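Side-chain contact in UL37 (Suid herpesvirus 1, PDB 4K70), which is an inner tegument protein, here its largely helical N-terminal half, that is thought to control viral trafficking: residues Q335-L340 / G379-L384. Numbering follows the deposited sequence.
Sequences QVVEAL and GVVHRL. With NA (sodium ion), chain F; CA (calcium ion), chain D.
Val381 sets its CG1 methyl among three apolar side chains of residues 335-340. Val381 CG1 lies 3.8 Å from Val337 CG2. The same Val381 CG1 is 3.9 Å from Val336 CG1, and Leu340 CD1 approaches Val381 CG1 to 4.0 Å. A chi1 of 167° turns CG1 of Val381 anti to the backbone N and points it at the other helix, and puts Val381 CG2 anti to the carbonyl carbon, 4.1 Å from Val336 CG2. The two valines run antiparallel side by side, methyl against methyl, whereas Val337 and Leu340 reach CG1 at a slant. Val336 and Val337 are neighbours on one turn of helix 333-342 and Leu340 lies a turn further on; Val381 of helix 366-385 meets all three. The axes of the two segments come no closer than 10.6 Å, at a signed crossing angle of -123°, so side chains alone bridge the gap. Val327 of helix 321-329 and Cys430 of helix 422-431 also touch Val336, extending the apolar core. No hydrogen bond spans the two segments; methyls of buried branched side chains make an interface held by dispersion and hydrophobic burial, while the adjacent His382 and Arg383 carbonyls bind sodium and calcium with groups outside the two segments.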
ATOM      1  N   GLN A 335       2.476 -14.730  -1.290  1.00 24.21           N
ATOM      2  CA  GLN A 335       2.224 -16.109  -0.901  1.00 23.47           C
ATOM      3  C   GLN A 335       0.830 -16.311  -0.316  1.00 21.46           C
ATOM      4  O   GLN A 335       0.111 -17.233  -0.706  1.00 20.77           O
ATOM      5  CB  GLN A 335       3.294 -16.569   0.092  1.00 23.45           C
ATOM      6  CG  GLN A 335       4.680 -16.685  -0.548  1.00 30.60           C
ATOM      7  CD  GLN A 335       5.784 -16.964   0.464  1.00 35.08           C
ATOM      8  OE1 GLN A 335       5.521 -17.363   1.593  1.00 29.46           O
ATOM      9  NE2 GLN A 335       7.031 -16.742   0.058  1.00 38.12           N
ATOM     10  N   VAL A 336       0.445 -15.455   0.618  1.00 19.75           N
ATOM     11  CA  VAL A 336      -0.806 -15.679   1.319  1.00 20.29           C
ATOM     12  C   VAL A 336      -1.991 -15.349   0.400  1.00 22.09           C
ATOM     13  O   VAL A 336      -2.967 -16.090   0.362  1.00 21.51           O
ATOM     14  CB  VAL A 336      -0.880 -14.910   2.671  1.00 20.66           C
ATOM     15  CG1 VAL A 336      -0.877 -13.399   2.446  1.00 22.72           C
ATOM     16  CG2 VAL A 336      -2.141 -15.330   3.461  1.00 20.39           C
ATOM     17  N   VAL A 337      -1.894 -14.260  -0.362  1.00 19.18           N
ATOM     18  CA  VAL A 337      -2.972 -13.905  -1.283  1.00 19.39           C
ATOM     19  C   VAL A 337      -3.128 -14.941  -2.390  1.00 20.56           C
ATOM     20  O   VAL A 337      -4.237 -15.255  -2.793  1.00 19.08           O
ATOM     21  CB  VAL A 337      -2.759 -12.515  -1.899  1.00 21.06           C
ATOM     22  CG1 VAL A 337      -3.902 -12.198  -2.850  1.00 19.45           C
ATOM     23  CG2 VAL A 337      -2.658 -11.479  -0.796  1.00 19.83           C
ATOM     24  N   GLU A 338      -2.018 -15.492  -2.870  1.00 20.37           N
ATOM     25  CA  GLU A 338      -2.108 -16.563  -3.866  1.00 22.97           C
ATOM     26  C   GLU A 338      -2.794 -17.804  -3.285  1.00 24.49           C
ATOM     27  O   GLU A 338      -3.572 -18.476  -3.964  1.00 23.92           O
ATOM     28  CB  GLU A 338      -0.721 -16.940  -4.405  1.00 25.88           C
ATOM     29  CG  GLU A 338      -0.753 -18.178  -5.302  1.00 30.59           C
ATOM     30  CD  GLU A 338       0.505 -18.333  -6.140  1.00 46.27           C
ATOM     31  OE1 GLU A 338       1.437 -17.520  -5.964  1.00 48.30           O
ATOM     32  OE2 GLU A 338       0.557 -19.261  -6.980  1.00 55.70           O
ATOM     33  N   ALA A 339      -2.503 -18.102  -2.025  1.00 21.07           N
ATOM     34  CA  ALA A 339      -3.096 -19.257  -1.369  1.00 22.86           C
ATOM     35  C   ALA A 339      -4.592 -19.050  -1.224  1.00 24.84           C
ATOM     36  O   ALA A 339      -5.380 -19.973  -1.466  1.00 23.81           O
ATOM     37  CB  ALA A 339      -2.465 -19.478  -0.010  1.00 24.52           C
ATOM     38  N   LEU A 340      -4.983 -17.841  -0.830  1.00 22.06           N
ATOM     39  CA  LEU A 340      -6.396 -17.556  -0.574  1.00 21.15           C
ATOM     40  C   LEU A 340      -7.208 -17.601  -1.852  1.00 21.40           C
ATOM     41  O   LEU A 340      -8.173 -18.341  -1.953  1.00 23.28           O
ATOM     42  CB  LEU A 340      -6.553 -16.192   0.086  1.00 22.23           C
ATOM     43  CG  LEU A 340      -6.067 -16.138   1.532  1.00 24.00           C
ATOM     44  CD1 LEU A 340      -5.873 -14.696   1.978  1.00 19.23           C
ATOM     45  CD2 LEU A 340      -7.075 -16.842   2.431  1.00 19.37           C
ATOM     46  N   GLY A 379      -9.878 -12.258   5.423  1.00 21.95           N
ATOM     47  CA  GLY A 379     -10.561 -10.977   5.404  1.00 23.19           C
ATOM     48  C   GLY A 379      -9.618  -9.880   5.846  1.00 23.59           C
ATOM     49  O   GLY A 379      -9.645  -8.755   5.342  1.00 21.85           O
ATOM     50  N   VAL A 380      -8.770 -10.213   6.808  1.00 22.34           N
ATOM     51  CA  VAL A 380      -7.805  -9.247   7.306  1.00 22.75           C
ATOM     52  C   VAL A 380      -6.725  -8.992   6.248  1.00 23.23           C
ATOM     53  O   VAL A 380      -6.393  -7.845   5.950  1.00 21.47           O
ATOM     54  CB  VAL A 380      -7.200  -9.706   8.636  1.00 21.42           C
ATOM     55  CG1 VAL A 380      -6.087  -8.746   9.078  1.00 22.45           C
ATOM     56  CG2 VAL A 380      -8.300  -9.813   9.703  1.00 21.31           C
ATOM     57  N   VAL A 381      -6.203 -10.060   5.654  1.00 20.95           N
ATOM     58  CA  VAL A 381      -5.240  -9.913   4.556  1.00 21.92           C
ATOM     59  C   VAL A 381      -5.798  -9.044   3.422  1.00 23.81           C
ATOM     60  O   VAL A 381      -5.125  -8.129   2.946  1.00 22.60           O
ATOM     61  CB  VAL A 381      -4.829 -11.288   3.986  1.00 18.39           C
ATOM     62  CG1 VAL A 381      -4.089 -11.137   2.656  1.00 24.74           C
ATOM     63  CG2 VAL A 381      -3.992 -12.043   5.004  1.00 20.16           C
ATOM     64  N   HIS A 382      -7.028  -9.329   2.993  1.00 22.94           N
ATOM     65  CA  HIS A 382      -7.641  -8.572   1.888  1.00 24.16           C
ATOM     66  C   HIS A 382      -7.764  -7.090   2.199  1.00 26.35           C
ATOM     67  O   HIS A 382      -7.546  -6.232   1.330  1.00 25.70           O
ATOM     68  CB  HIS A 382      -9.006  -9.152   1.506  1.00 24.69           C
ATOM     69  CG  HIS A 382      -8.917 -10.359   0.629  1.00 25.97           C
ATOM     70  ND1 HIS A 382      -8.413 -10.309  -0.653  1.00 24.50           N
ATOM     71  CD2 HIS A 382      -9.259 -11.655   0.846  1.00 22.07           C
ATOM     72  CE1 HIS A 382      -8.448 -11.517  -1.189  1.00 27.61           C
ATOM     73  NE2 HIS A 382      -8.966 -12.349  -0.302  1.00 24.05           N
ATOM     74  N   ARG A 383      -8.123  -6.796   3.444  1.00 24.89           N
ATOM     75  CA  ARG A 383      -8.184  -5.426   3.934  1.00 25.33           C
ATOM     76  C   ARG A 383      -6.841  -4.701   3.858  1.00 23.29           C
ATOM     77  O   ARG A 383      -6.787  -3.536   3.490  1.00 23.07           O
ATOM     78  CB  ARG A 383      -8.648  -5.413   5.384  1.00 22.28           C
ATOM     79  CG  ARG A 383     -10.117  -5.627   5.558  1.00 30.17           C
ATOM     80  CD  ARG A 383     -10.556  -4.948   6.832  1.00 33.94           C
ATOM     81  NE  ARG A 383     -10.501  -5.792   8.016  1.00 34.90           N
ATOM     82  CZ  ARG A 383     -10.230  -5.333   9.239  1.00 35.19           C
ATOM     83  NH1 ARG A 383      -9.951  -4.044   9.423  1.00 29.20           N
ATOM     84  NH2 ARG A 383     -10.224  -6.158  10.277  1.00 24.80           N
ATOM     85  N   LEU A 384      -5.775  -5.381   4.259  1.00 21.99           N
ATOM     86  CA  LEU A 384      -4.444  -4.782   4.288  1.00 20.95           C
ATOM     87  C   LEU A 384      -3.808  -4.637   2.920  1.00 22.37           C
ATOM     88  O   LEU A 384      -2.944  -3.781   2.724  1.00 23.55           O
ATOM     89  CB  LEU A 384      -3.491  -5.623   5.150  1.00 20.25           C
ATOM     90  CG  LEU A 384      -3.751  -5.662   6.654  1.00 22.71           C
ATOM     91  CD1 LEU A 384      -3.082  -6.870   7.281  1.00 18.59           C
ATOM     92  CD2 LEU A 384      -3.261  -4.386   7.304  1.00 19.07           C
TER
HETATM   93 NA    NA F1004      -8.057  -4.119   0.121  1.00 38.68          NA
HETATM   94 CA    CA D1002      -7.165  -1.178   3.312  1.00 22.70          CA
HETATM   95  O   HOH W   1      -7.108  -0.896   5.709  1.00 26.55           O